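Local coordinates for hypothetical glycoside hydrolase (Parabacteroides distasonis, PDB 3TAW), which is of unknown function but probably belongs to the glycoside hydrolase-like proteins with a five-bladed beta-propeller fold, at residues 210-215 and 220-225; 200-203 and 207-210; 63-68 and 151-156; 56-61 and 83-88. All blocks are in the same frame, centred on the assembly; numbering follows the deposited sequence. Where two conformers were deposited one is given.

Contact 1. Residues 210-215 and 220-225; sequences AATSDN and DPLLDE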
loop_
_atom_site.group_PDB
_atom_site.type_symbol
_atom_site.label_atom_id
_atom_site.label_comp_id
_atom_site.label_asym_id
_atom_site.label_seq_id
_atom_site.Cartn_x
_atom_site.Cartn_y
_atom_site.Cartn_z
ATOM N N ALA A 210 1.316 -2.398 -14.647
ATOM C CA ALA A 210 0.123 -3.182 -14.347
ATOM C C ALA A 210 0.359 -4.672 -14.532
ATOM O O ALA A 210 1.403 -5.065 -15.047
ATOM C CB ALA A 210 -1.064 -2.713 -15.202
ATOM N N ALA A 211 -0.607 -5.479 -14.085
ATOM C CA ALA A 211 -0.543 -6.918 -14.263
ATOM C C ALA A 211 -1.922 -7.505 -14.197
ATOM O O ALA A 211 -2.822 -6.942 -13.573
ATOM C CB ALA A 211 0.353 -7.559 -13.197
ATOM N N THR A 212 -2.082 -8.647 -14.853
ATOM C CA THR A 212 -3.326 -9.392 -14.797
ATOM C C THR A 212 -3.118 -10.783 -14.198
ATOM O O THR A 212 -1.997 -11.309 -14.129
ATOM C CB THR A 212 -3.950 -9.497 -16.201
ATOM O OG1 THR A 212 -3.071 -10.229 -17.070
ATOM C CG2 THR A 212 -4.203 -8.114 -16.774
ATOM N N SER A 213 -4.216 -11.400 -13.793
ATOM C CA SER A 213 -4.192 -12.745 -13.225
ATOM C C SER A 213 -5.548 -13.395 -13.402
ATOM O O SER A 213 -6.575 -12.711 -13.407
ATOM C CB SER A 213 -3.893 -12.682 -11.722
ATOM O OG SER A 213 -3.904 -13.964 -11.107
ATOM N N ASP A 214 -5.537 -14.728 -13.525
ATOM C CA ASP A 214 -6.760 -15.524 -13.444
ATOM C C ASP A 214 -7.029 -16.106 -12.058
ATOM O O ASP A 214 -8.142 -16.551 -11.801
ATOM C CB ASP A 214 -6.704 -16.701 -14.428
ATOM C CG ASP A 214 -6.617 -16.251 -15.869
ATOM O OD1 ASP A 214 -7.375 -15.327 -16.262
ATOM O OD2 ASP A 214 -5.798 -16.837 -16.613
ATOM N N ASN A 215 -6.025 -16.132 -11.178
ATOM C CA ASN A 215 -6.154 -16.853 -9.925
ATOM C C ASN A 215 -5.732 -16.080 -8.681
ATOM O O ASN A 215 -5.670 -16.662 -7.593
ATOM C CB ASN A 215 -5.385 -18.185 -10.007
ATOM C CG ASN A 215 -3.871 -17.987 -10.074
ATOM O OD1 ASN A 215 -3.374 -16.853 -10.032
ATOM N ND2 ASN A 215 -3.133 -19.084 -10.171
ATOM N N ASP A 220 0.724 -11.663 -14.375
ATOM C CA ASP A 220 1.457 -11.389 -15.611
ATOM C C ASP A 220 1.557 -9.880 -15.821
ATOM O O ASP A 220 0.552 -9.211 -16.117
ATOM C CB ASP A 220 0.740 -12.004 -16.811
ATOM C CG ASP A 220 0.656 -13.521 -16.735
ATOM O OD1 ASP A 220 1.661 -14.177 -16.362
ATOM O OD2 ASP A 220 -0.416 -14.048 -17.112
ATOM N N PRO A 221 2.764 -9.330 -15.680
ATOM C CA PRO A 221 2.968 -7.898 -15.934
ATOM C C PRO A 221 2.657 -7.543 -17.372
ATOM O O PRO A 221 2.968 -8.326 -18.281
ATOM C CB PRO A 221 4.450 -7.703 -15.641
ATOM C CG PRO A 221 4.750 -8.752 -14.652
ATOM C CD PRO A 221 3.986 -9.954 -15.159
ATOM N N LEU A 222 2.027 -6.396 -17.574
ATOM C CA LEU A 222 1.757 -5.922 -18.918
ATOM C C LEU A 222 3.067 -5.476 -19.559
ATOM O O LEU A 222 3.878 -4.798 -18.924
ATOM C CB LEU A 222 0.774 -4.769 -18.874
ATOM C CG LEU A 222 -0.709 -5.131 -18.912
ATOM C CD1 LEU A 222 -1.071 -6.287 -18.044
ATOM C CD2 LEU A 222 -1.576 -3.911 -18.669
ATOM N N LEU A 223 3.254 -5.840 -20.824
ATOM C CA LEU A 223 4.502 -5.567 -21.537
ATOM C C LEU A 223 4.283 -4.713 -22.773
ATOM O O LEU A 223 3.180 -4.650 -23.316
ATOM C CB LEU A 223 5.176 -6.883 -21.969
ATOM C CG LEU A 223 5.442 -7.940 -20.900
ATOM C CD1 LEU A 223 6.094 -9.202 -21.537
ATOM C CD2 LEU A 223 6.322 -7.363 -19.771
ATOM N N ASP A 224 5.353 -4.052 -23.195
ATOM C CA ASP A 224 5.361 -3.317 -24.457
ATOM C C ASP A 224 5.812 -4.262 -25.577
ATOM O O ASP A 224 5.985 -5.463 -25.360
ATOM C CB ASP A 224 6.241 -2.052 -24.356
ATOM C CG ASP A 224 7.735 -2.344 -24.219
ATOM O OD1 ASP A 224 8.204 -3.466 -24.514
ATOM O OD2 ASP A 224 8.468 -1.415 -23.804
ATOM N N GLU A 225 6.005 -3.717 -26.775
ATOM C CA GLU A 225 6.355 -4.530 -27.946
ATOM C C GLU A 225 7.745 -5.184 -27.875
ATOM O O GLU A 225 8.004 -6.172 -28.560
ATOM C CB GLU A 225 6.250 -3.680 -29.224
ATOM C CG GLU A 225 7.270 -2.530 -29.320
ATOM C CD GLU A 225 6.847 -1.240 -28.595
ATOM O OE1 GLU A 225 5.951 -1.281 -27.713
ATOM O OE2 GLU A 225 7.422 -0.172 -28.925
HETATM O O HOH W 1 3.157 -3.024 -16.823
HETATM O O HOH W 2 -3.102 -13.039 -16.908
#
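Ala210 to Thr212 pair with Asp220 to Leu222 as the two arms of a beta hairpin, and backbone hydrogen bonds carry the pairing. Thr212 and Asp220 make the antiparallel hydrogen-bonded pair, with Thr212 N giving to Asp220 O at 3.0 Å. The return bond, Asp220 N to Thr212 O, is 2.8 Å long and nearly straight (170° at the hydrogen). Beyond them Leu222 N gives to Ala210 O at 2.9 Å. Pro221, which has no N-H, faces Ala211 in the non-hydrogen-bonded pair, where none is needed; here a CA-H...O contact joins Ala211 CA to Asp220 O at 3.1 Å.

Apolar contact comes from Leu222, whose branches divide: CD2 lies 3.7 Å from Ala210 CB, while CD1 meets Thr212 CG2 at 3.8 Å, the two side chains crossing at about a right angle. With chi1 at 63°, Thr212 turns its methyl to the leucine and its hydroxyl to water.

Two waters add bridges. One links Thr212 OG1 and Asp220 OD2, donating to the carboxylate at 2.9 Å from OD2; the other accepts from Ala210 N and lies within hydrogen-bonding distance of Leu222 O, probably donating to it.

Strand 209-213 lies between 220-221 and 199-203, bonding to the latter through Ala211 and Met201, while Ala166 of helix 166-169 touches Asp220 and Pro221.

Contact 2. Residues 200-203 and 207-210; sequences FMYW and NVYA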
loop_
_atom_site.group_PDB
_atom_site.type_symbol
_atom_site.label_atom_id
_atom_site.label_comp_id
_atom_site.label_asym_id
_atom_site.label_seq_id
_atom_site.Cartn_x
_atom_site.Cartn_y
_atom_site.Cartn_z
ATOM N N PHE A 200 -7.017 -7.624 -11.924
ATOM C CA PHE A 200 -6.148 -6.567 -12.431
ATOM C C PHE A 200 -5.515 -5.812 -11.279
ATOM O O PHE A 200 -6.160 -5.560 -10.279
ATOM C CB PHE A 200 -6.958 -5.581 -13.297
ATOM C CG PHE A 200 -6.115 -4.697 -14.187
ATOM C CD1 PHE A 200 -5.603 -3.510 -13.718
ATOM C CD2 PHE A 200 -5.858 -5.048 -15.507
ATOM C CE1 PHE A 200 -4.824 -2.688 -14.530
ATOM C CE2 PHE A 200 -5.072 -4.233 -16.317
ATOM C CZ PHE A 200 -4.565 -3.060 -15.835
HETATM N N MSE A 201 -4.244 -5.449 -11.425
HETATM C CA MSE A 201 -3.650 -4.528 -10.475
HETATM C C MSE A 201 -2.735 -3.533 -11.162
HETATM O O MSE A 201 -2.198 -3.791 -12.248
HETATM C CB MSE A 201 -2.910 -5.274 -9.355
HETATM C CG MSE A 201 -1.744 -6.085 -9.821
HETATM SE SE MSE A 201 -0.922 -7.086 -8.374
HETATM C CE MSE A 201 0.696 -7.516 -9.337
ATOM N N TYR A 202 -2.630 -2.368 -10.529
ATOM C CA TYR A 202 -1.600 -1.378 -10.826
ATOM C C TYR A 202 -0.494 -1.646 -9.822
ATOM O O TYR A 202 -0.774 -1.974 -8.647
ATOM C CB TYR A 202 -2.152 0.059 -10.694
ATOM C CG TYR A 202 -3.314 0.290 -11.608
ATOM C CD1 TYR A 202 -4.615 -0.001 -11.198
ATOM C CD2 TYR A 202 -3.128 0.768 -12.898
ATOM C CE1 TYR A 202 -5.695 0.177 -12.051
ATOM C CE2 TYR A 202 -4.212 0.937 -13.771
ATOM C CZ TYR A 202 -5.486 0.635 -13.341
ATOM O OH TYR A 202 -6.580 0.795 -14.164
ATOM N N TRP A 203 0.757 -1.568 -10.247
ATOM C CA TRP A 203 1.844 -1.768 -9.292
ATOM C C TRP A 203 3.059 -0.944 -9.682
ATOM O O TRP A 203 3.197 -0.505 -10.830
ATOM C CB TRP A 203 2.177 -3.272 -9.159
ATOM C CG TRP A 203 2.817 -3.823 -10.394
ATOM C CD1 TRP A 203 2.189 -4.262 -11.520
ATOM C CD2 TRP A 203 4.216 -3.904 -10.650
ATOM N NE1 TRP A 203 3.111 -4.650 -12.450
ATOM C CE2 TRP A 203 4.372 -4.441 -11.941
ATOM C CE3 TRP A 203 5.350 -3.593 -9.903
ATOM C CZ2 TRP A 203 5.625 -4.660 -12.516
ATOM C CZ3 TRP A 203 6.588 -3.811 -10.458
ATOM C CH2 TRP A 203 6.724 -4.330 -11.770
ATOM N N ASN A 207 7.557 3.807 -11.749
ATOM C CA ASN A 207 6.484 4.115 -12.683
ATOM C C ASN A 207 5.262 3.340 -12.205
ATOM O O ASN A 207 5.389 2.451 -11.371
ATOM C CB ASN A 207 6.828 3.634 -14.107
ATOM C CG ASN A 207 8.106 4.229 -14.634
ATOM O OD1 ASN A 207 8.092 5.324 -15.191
ATOM N ND2 ASN A 207 9.227 3.504 -14.480
ATOM N N VAL A 208 4.095 3.660 -12.758
ATOM C CA VAL A 208 2.904 2.855 -12.562
ATOM C C VAL A 208 2.817 1.826 -13.709
ATOM O O VAL A 208 2.640 2.169 -14.897
ATOM C CB VAL A 208 1.647 3.732 -12.479
ATOM C CG1 VAL A 208 0.386 2.862 -12.410
ATOM C CG2 VAL A 208 1.745 4.655 -11.256
ATOM N N TYR A 209 2.989 0.568 -13.337
ATOM C CA TYR A 209 2.902 -0.575 -14.225
ATOM C C TYR A 209 1.564 -1.280 -13.966
ATOM O O TYR A 209 0.762 -0.830 -13.140
ATOM C CB TYR A 209 4.042 -1.565 -13.895
ATOM C CG TYR A 209 5.437 -0.983 -13.905
ATOM C CD1 TYR A 209 6.077 -0.675 -15.094
ATOM C CD2 TYR A 209 6.140 -0.765 -12.722
ATOM C CE1 TYR A 209 7.369 -0.163 -15.101
ATOM C CE2 TYR A 209 7.439 -0.256 -12.730
ATOM C CZ TYR A 209 8.043 0.047 -13.909
ATOM O OH TYR A 209 9.347 0.548 -13.938
ATOM N N ALA A 210 1.316 -2.398 -14.647
ATOM C CA ALA A 210 0.123 -3.182 -14.347
ATOM C C ALA A 210 0.359 -4.672 -14.532
ATOM O O ALA A 210 1.403 -5.065 -15.047
ATOM C CB ALA A 210 -1.064 -2.713 -15.202
#
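The indole of Trp203 receives Tyr209 CB over one face, a CH-pi contact 3.7 Å from the centroid of the five-membered ring and 24° off its normal. At the indole edge, in plane, lies Ala210 O, to which NE1 gives a weak hydrogen bond of 3.1 Å. The Tyr209 ring lies obliquely beside the six-membered ring, centroids 4.7 Å apart and planes at 32°. Asn207 CB sits over one face of that phenol; Asn207 ND2 donates to Tyr209 OH at 3.0 Å, and Asn207 OD1 is hydrogen-bonded to Ser234 OG. Trp203 CG stands between its own backbone N and carbonyl carbon (chi1 70°), which helps lay the indole across the neighbouring strand.

The backbones form a beta hairpin within the mixed sheet of the propeller: Trp203 and Tyr209 are the hydrogen-bonded antiparallel pair, Tyr209 N reaching Trp203 O at 2.7 Å and Trp203 N giving to Tyr209 O. Tyr202 and Ala210, the non-hydrogen-bonded pair, point to the other face of the sheet. There Phe200 CZ packs on Ala210 CB at 3.6 Å, and Tyr202 CD2 meets Val208 CG1 at 4.1 Å. The Tyr202 ring stacks with Phe288, and its hydroxyl is hydrogen-bonded to Pro293 O.

Contact 3. Residues 63-68 and 151-156; sequences VVMYRA and KDLKHW
Met65, modelled as selenomethionine, meets the edge of Trp156 in a Met-aromatic contact that joins strand 61-69 of one four-stranded antiparallel sheet to the loop between strands 143-150 and 157-161 of another, consistent with packing between two propeller blades. From the strand, Met65 CB points toward the loop and passes close to Gly84 O of the adjacent strand. CG and the selenium continue outward (chi2 -172°), and SE arrives 3.9 Å from Trp156 CZ2, near the indole plane. SE also lies 4.4 Å from Leu153 CD2. A bend at chi3, 61°, turns Met65 CE aside, still 4.0 Å from Trp156 CZ2.

Beside this, Val63 and Leu153 reach toward each other tip to tip, Val63 CG1 lying 3.9 Å from Leu153 CD1. All of these meetings across the contact are apolar or selenium-aromatic.

Within the loop, Asp152 binds the chain that follows it. Its OD1 accepts from Lys154 N, above the carboxylate plane, closing an Asx turn, and from His155 N at 2.8 Å through the syn lone pair. Asp152 OD2 uses its own syn lone pair for His155 ND1, 2.7 Å away and within 5° of the imidazole plane.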
loop_
_atom_site.group_PDB
_atom_site.type_symbol
_atom_site.label_atom_id
_atom_site.label_comp_id
_atom_site.label_asym_id
_atom_site.label_seq_id
_atom_site.Cartn_x
_atom_site.Cartn_y
_atom_site.Cartn_z
ATOM N N VAL A 63 -9.794 -3.267 10.323
ATOM C CA VAL A 63 -8.514 -3.890 10.697
ATOM C C VAL A 63 -7.424 -3.130 9.979
ATOM O O VAL A 63 -7.466 -2.962 8.765
ATOM C CB VAL A 63 -8.470 -5.398 10.364
ATOM C CG1 VAL A 63 -7.053 -5.985 10.619
ATOM C CG2 VAL A 63 -9.567 -6.159 11.164
ATOM N N VAL A 64 -6.440 -2.660 10.733
ATOM C CA VAL A 64 -5.248 -2.081 10.153
ATOM C C VAL A 64 -4.121 -3.043 10.430
ATOM O O VAL A 64 -3.879 -3.403 11.599
ATOM C CB VAL A 64 -4.947 -0.706 10.726
ATOM C CG1 VAL A 64 -3.492 -0.271 10.387
ATOM C CG2 VAL A 64 -5.970 0.313 10.180
HETATM N N MSE A 65 -3.412 -3.429 9.371
HETATM C CA MSE A 65 -2.203 -4.231 9.501
HETATM C C MSE A 65 -1.021 -3.328 9.174
HETATM O O MSE A 65 -0.723 -3.038 8.017
HETATM C CB MSE A 65 -2.279 -5.492 8.623
HETATM C CG MSE A 65 -3.357 -6.439 9.114
HETATM SE SE MSE A 65 -3.345 -8.169 8.216
HETATM C CE MSE A 65 -1.618 -8.891 8.648
ATOM N N TYR A 66 -0.380 -2.839 10.220
ATOM C CA TYR A 66 0.671 -1.832 10.063
ATOM C C TYR A 66 2.040 -2.463 9.887
ATOM O O TYR A 66 2.337 -3.543 10.421
ATOM C CB TYR A 66 0.652 -0.851 11.226
ATOM C CG TYR A 66 0.720 -1.470 12.610
ATOM C CD1 TYR A 66 -0.435 -1.873 13.276
ATOM C CD2 TYR A 66 1.932 -1.623 13.267
ATOM C CE1 TYR A 66 -0.388 -2.421 14.576
ATOM C CE2 TYR A 66 2.001 -2.156 14.535
ATOM C CZ TYR A 66 0.820 -2.574 15.195
ATOM O OH TYR A 66 0.866 -3.083 16.464
ATOM N N ARG A 67 2.884 -1.788 9.115
ATOM C CA ARG A 67 4.262 -2.195 8.971
ATOM C C ARG A 67 4.994 -1.797 10.227
ATOM O O ARG A 67 5.029 -0.629 10.561
ATOM C CB ARG A 67 4.912 -1.531 7.762
ATOM C CG ARG A 67 6.369 -1.953 7.570
ATOM C CD ARG A 67 7.005 -1.227 6.390
ATOM N NE ARG A 67 8.451 -1.368 6.366
ATOM C CZ ARG A 67 9.255 -0.838 5.441
ATOM N NH1 ARG A 67 8.762 -0.140 4.419
ATOM N NH2 ARG A 67 10.566 -1.010 5.537
ATOM N N ALA A 68 5.559 -2.772 10.937
ATOM C CA ALA A 68 6.278 -2.502 12.175
ATOM C C ALA A 68 7.738 -2.878 11.983
ATOM O O ALA A 68 8.045 -3.926 11.435
ATOM C CB ALA A 68 5.696 -3.314 13.332
ATOM N N LYS A 151 -8.613 -16.341 5.281
ATOM C CA LYS A 151 -10.031 -16.055 5.511
ATOM C C LYS A 151 -10.236 -15.197 6.761
ATOM O O LYS A 151 -11.306 -14.617 6.938
ATOM C CB LYS A 151 -10.806 -17.355 5.657
ATOM C CG LYS A 151 -10.785 -18.210 4.435
ATOM C CD LYS A 151 -11.560 -17.535 3.327
ATOM C CE LYS A 151 -11.957 -18.485 2.226
ATOM N NZ LYS A 151 -13.041 -17.851 1.412
ATOM N N ASP A 152 -9.214 -15.148 7.627
ATOM C CA ASP A 152 -9.345 -14.537 8.947
ATOM C C ASP A 152 -8.217 -13.575 9.309
ATOM O O ASP A 152 -8.116 -13.168 10.469
ATOM C CB ASP A 152 -9.427 -15.622 10.014
ATOM C CG ASP A 152 -8.121 -16.385 10.190
ATOM O OD1 ASP A 152 -7.160 -16.203 9.420
ATOM O OD2 ASP A 152 -8.078 -17.206 11.124
ATOM N N LEU A 153 -7.353 -13.268 8.341
ATOM C CA LEU A 153 -6.251 -12.325 8.497
ATOM C C LEU A 153 -5.165 -12.795 9.479
ATOM O O LEU A 153 -4.263 -12.017 9.832
ATOM C CB LEU A 153 -6.771 -10.924 8.886
ATOM C CG LEU A 153 -7.709 -10.244 7.884
ATOM C CD1 LEU A 153 -8.314 -8.983 8.497
ATOM C CD2 LEU A 153 -6.989 -9.934 6.572
ATOM N N LYS A 154 -5.220 -14.072 9.866
ATOM C CA LYS A 154 -4.249 -14.659 10.806
ATOM C C LYS A 154 -3.676 -15.991 10.372
ATOM O O LYS A 154 -2.501 -16.250 10.642
ATOM C CB LYS A 154 -4.853 -14.762 12.203
ATOM C CG LYS A 154 -5.070 -13.366 12.762
ATOM C CD LYS A 154 -5.486 -13.328 14.173
ATOM C CE LYS A 154 -5.326 -11.913 14.691
ATOM N NZ LYS A 154 -5.883 -11.811 16.061
ATOM N N HIS A 155 -4.475 -16.828 9.716
ATOM C CA HIS A 155 -3.995 -18.107 9.206
ATOM C C HIS A 155 -3.726 -17.914 7.730
ATOM O O HIS A 155 -4.628 -18.028 6.903
ATOM C CB HIS A 155 -5.006 -19.233 9.500
ATOM C CG HIS A 155 -5.124 -19.531 10.963
ATOM N ND1 HIS A 155 -6.030 -18.891 11.789
ATOM C CD2 HIS A 155 -4.398 -20.353 11.762
ATOM C CE1 HIS A 155 -5.876 -19.332 13.030
ATOM N NE2 HIS A 155 -4.893 -20.219 13.039
ATOM N N TRP A 156 -2.481 -17.548 7.429
ATOM C CA TRP A 156 -2.090 -17.154 6.082
ATOM C C TRP A 156 -1.397 -18.284 5.337
ATOM O O TRP A 156 -0.634 -19.056 5.928
ATOM C CB TRP A 156 -1.135 -15.946 6.109
ATOM C CG TRP A 156 -1.698 -14.699 6.628
ATOM C CD1 TRP A 156 -1.611 -14.213 7.906
ATOM C CD2 TRP A 156 -2.416 -13.733 5.877
ATOM N NE1 TRP A 156 -2.249 -13.006 7.991
ATOM C CE2 TRP A 156 -2.749 -12.678 6.751
ATOM C CE3 TRP A 156 -2.827 -13.664 4.539
ATOM C CZ2 TRP A 156 -3.471 -11.555 6.330
ATOM C CZ3 TRP A 156 -3.546 -12.546 4.123
ATOM C CH2 TRP A 156 -3.867 -11.506 5.022
#

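Contact 4. Residues 56-61 and 83-88; sequences TIYDGK and LGYATS. With EDO (1,2-ethanediol), chain M; EDO (1,2-ethanediol), chain I.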
loop_
_atom_site.group_PDB
_atom_site.type_symbol
_atom_site.label_atom_id
_atom_site.label_comp_id
_atom_site.label_asym_id
_atom_site.label_seq_id
_atom_site.Cartn_x
_atom_site.Cartn_y
_atom_site.Cartn_z
ATOM N N THR A 56 -8.471 -3.138 6.060
ATOM C CA THR A 56 -9.598 -3.858 5.518
ATOM C C THR A 56 -10.708 -3.906 6.574
ATOM O O THR A 56 -10.592 -3.301 7.640
ATOM C CB THR A 56 -9.200 -5.252 4.952
ATOM O OG1 THR A 56 -10.256 -5.764 4.127
ATOM C CG2 THR A 56 -8.832 -6.271 6.075
ATOM N N ILE A 57 -11.791 -4.598 6.262
ATOM C CA ILE A 57 -12.918 -4.780 7.196
ATOM C C ILE A 57 -13.070 -6.269 7.378
ATOM O O ILE A 57 -13.110 -7.013 6.409
ATOM C CB ILE A 57 -14.249 -4.165 6.660
ATOM C CG1 ILE A 57 -14.083 -2.641 6.542
ATOM C CG2 ILE A 57 -15.457 -4.510 7.589
ATOM C CD1 ILE A 57 -15.217 -1.940 5.868
ATOM N N TYR A 58 -13.153 -6.688 8.639
ATOM C CA TYR A 58 -13.335 -8.088 8.998
ATOM C C TYR A 58 -14.134 -8.149 10.302
ATOM O O TYR A 58 -13.832 -7.412 11.245
ATOM C CB TYR A 58 -11.974 -8.751 9.194
ATOM C CG TYR A 58 -12.068 -10.173 9.703
ATOM C CD1 TYR A 58 -12.697 -11.146 8.951
ATOM C CD2 TYR A 58 -11.548 -10.536 10.936
ATOM C CE1 TYR A 58 -12.794 -12.439 9.388
ATOM C CE2 TYR A 58 -11.639 -11.837 11.389
ATOM C CZ TYR A 58 -12.254 -12.778 10.615
ATOM O OH TYR A 58 -12.388 -14.067 11.086
ATOM N N ASP A 59 -15.120 -9.046 10.347
ATOM C CA ASP A 59 -15.914 -9.291 11.547
ATOM C C ASP A 59 -16.444 -8.006 12.173
ATOM O O ASP A 59 -16.333 -7.801 13.384
ATOM C CB ASP A 59 -15.107 -10.117 12.578
ATOM C CG ASP A 59 -15.995 -10.869 13.558
ATOM O OD1 ASP A 59 -17.218 -10.873 13.402
ATOM O OD2 ASP A 59 -15.450 -11.498 14.488
ATOM N N GLY A 60 -16.997 -7.145 11.321
ATOM C CA GLY A 60 -17.661 -5.920 11.758
ATOM C C GLY A 60 -16.759 -4.745 12.122
ATOM O O GLY A 60 -17.273 -3.692 12.488
ATOM N N LYS A 61 -15.436 -4.919 12.037
ATOM C CA LYS A 61 -14.489 -3.902 12.434
ATOM C C LYS A 61 -13.507 -3.517 11.332
ATOM O O LYS A 61 -13.230 -4.299 10.413
ATOM C CB LYS A 61 -13.658 -4.364 13.630
ATOM C CG LYS A 61 -14.531 -4.645 14.873
ATOM C CD LYS A 61 -13.711 -4.999 16.081
ATOM C CE LYS A 61 -14.586 -5.381 17.272
ATOM N NZ LYS A 61 -13.751 -5.560 18.514
ATOM N N LEU A 83 4.126 -7.393 10.261
ATOM C CA LEU A 83 2.848 -6.731 10.239
ATOM C C LEU A 83 2.070 -6.948 11.522
ATOM O O LEU A 83 1.823 -8.087 11.928
ATOM C CB LEU A 83 2.000 -7.246 9.068
ATOM C CG LEU A 83 2.657 -7.223 7.699
ATOM C CD1 LEU A 83 1.676 -7.636 6.628
ATOM C CD2 LEU A 83 3.343 -5.852 7.368
ATOM N N GLY A 84 1.650 -5.843 12.104
ATOM C CA GLY A 84 0.778 -5.831 13.267
ATOM C C GLY A 84 -0.666 -6.044 12.893
ATOM O O GLY A 84 -1.017 -6.111 11.709
ATOM N N TYR A 85 -1.510 -6.217 13.905
ATOM C CA TYR A 85 -2.938 -6.438 13.704
ATOM C C TYR A 85 -3.679 -5.567 14.720
ATOM O O TYR A 85 -3.560 -5.763 15.931
ATOM C CB TYR A 85 -3.279 -7.913 13.919
ATOM C CG TYR A 85 -4.711 -8.281 13.650
ATOM C CD1 TYR A 85 -5.681 -8.152 14.645
ATOM C CD2 TYR A 85 -5.112 -8.784 12.413
ATOM C CE1 TYR A 85 -7.019 -8.512 14.399
ATOM C CE2 TYR A 85 -6.439 -9.129 12.164
ATOM C CZ TYR A 85 -7.385 -8.985 13.151
ATOM O OH TYR A 85 -8.717 -9.332 12.916
ATOM N N ALA A 86 -4.432 -4.593 14.228
ATOM C CA ALA A 86 -5.119 -3.638 15.091
ATOM C C ALA A 86 -6.555 -3.493 14.624
ATOM O O ALA A 86 -6.800 -3.371 13.416
ATOM C CB ALA A 86 -4.415 -2.294 15.039
ATOM N N THR A 87 -7.501 -3.477 15.563
ATOM C CA THR A 87 -8.913 -3.358 15.212
ATOM C C THR A 87 -9.536 -2.074 15.772
ATOM O O THR A 87 -9.106 -1.545 16.805
ATOM C CB THR A 87 -9.758 -4.529 15.726
ATOM O OG1 THR A 87 -9.839 -4.472 17.155
ATOM C CG2 THR A 87 -9.174 -5.870 15.298
ATOM N N SER A 88 -10.591 -1.605 15.107
ATOM C CA SER A 88 -11.268 -0.387 15.556
ATOM C C SER A 88 -12.726 -0.399 15.145
ATOM O O SER A 88 -13.072 -0.977 14.108
ATOM C CB SER A 88 -10.601 0.857 14.932
ATOM O OG SER A 88 -11.251 2.033 15.369
HETATM C C1 EDO M . -11.764 -1.998 19.186
HETATM O O1 EDO M . -11.929 -3.071 18.276
HETATM C C2 EDO M . -12.236 -2.484 20.548
HETATM O O2 EDO M . -13.613 -2.881 20.457
HETATM C C1 EDO I . -9.831 -3.010 1.603
HETATM O O1 EDO I . -10.714 -4.147 1.697
HETATM C C2 EDO I . -9.923 -2.331 0.226
HETATM O O2 EDO I . -9.132 -1.119 0.130
#
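Lys61 and Thr87 meet through van der Waals contact and through a shared diol. Among the direct contacts, Lys61 CD lies 4.0 Å from Thr87 CB, the two side chains crossing at a slant. Nearer the backbone, Lys61 CB comes to 3.5 Å from Ser88 O. The second direct meeting puts a hydroxyl at a ring edge: Tyr85 OH approaches the Tyr58 ring near its plane, 3.7 Å from Tyr58 CD2, with the two side chains about perpendicular. Strand 61-69 lies between 49-58 and 81-88, so Tyr58 reaches Tyr85 across it, both touching Val63, while Lys61 is already on that middle strand.

Backbone bonds shape the tight type I' turn, Tyr58 to Lys61, of the beta hairpin joining strands 49-58 and 61-69 in the four-stranded antiparallel sheet, consistent with a propeller blade. Tyr58 N gives to Lys61 O at 3.0 Å and Lys61 N gives to Tyr58 O. Asp59 and Gly60 at its centre both have positive phi, 49° and 79°.

Polar contact passes through 1,2-ethanediol. Thr87 OG1 is hydrogen-bonded to O1 of the chain M diol at 2.8 Å, and Lys61 NZ, at the end of an extended chain, donates to the same O1 at 3.1 Å. A weak bond joins Lys61 NZ to O2 of that diol at 3.3 Å. At the start of 56-61, Thr56 OG1 is hydrogen-bonded to O1 of a second diol, chain I, at 3.0 Å.

An ammonium group and a hydroxyl converging on one diol oxygen imply that Lys61 NZ and Thr87 OG1 can together hold a small hydroxyl-bearing molecule, here one probably from the crystallisation liquor.

Overall arrangement
Contacts 3 and 4 come first along the chain and cross, their segments alternating; contacts 2 and 1 follow in series, sharing Ala210. Contacts 3 and 4 have centres about 7 Å apart and share one antiparallel sheet through 56-61, 63-68 and 83-88, while 151-156 comes from a loop of the next sheet. Strand 61-69 bonds to both its neighbours, as Val63 N to Thr56 O and Val64 N to Ala86 O indicate. Contacts 1 and 2, centres about 9 Å apart, are successive hairpins of the mixed sheet, meeting on strand 209-213. Contacts 2 and 3, centres about 23 Å apart, lie on opposite sides of the chain's centre, consistent with separate blades of one propeller.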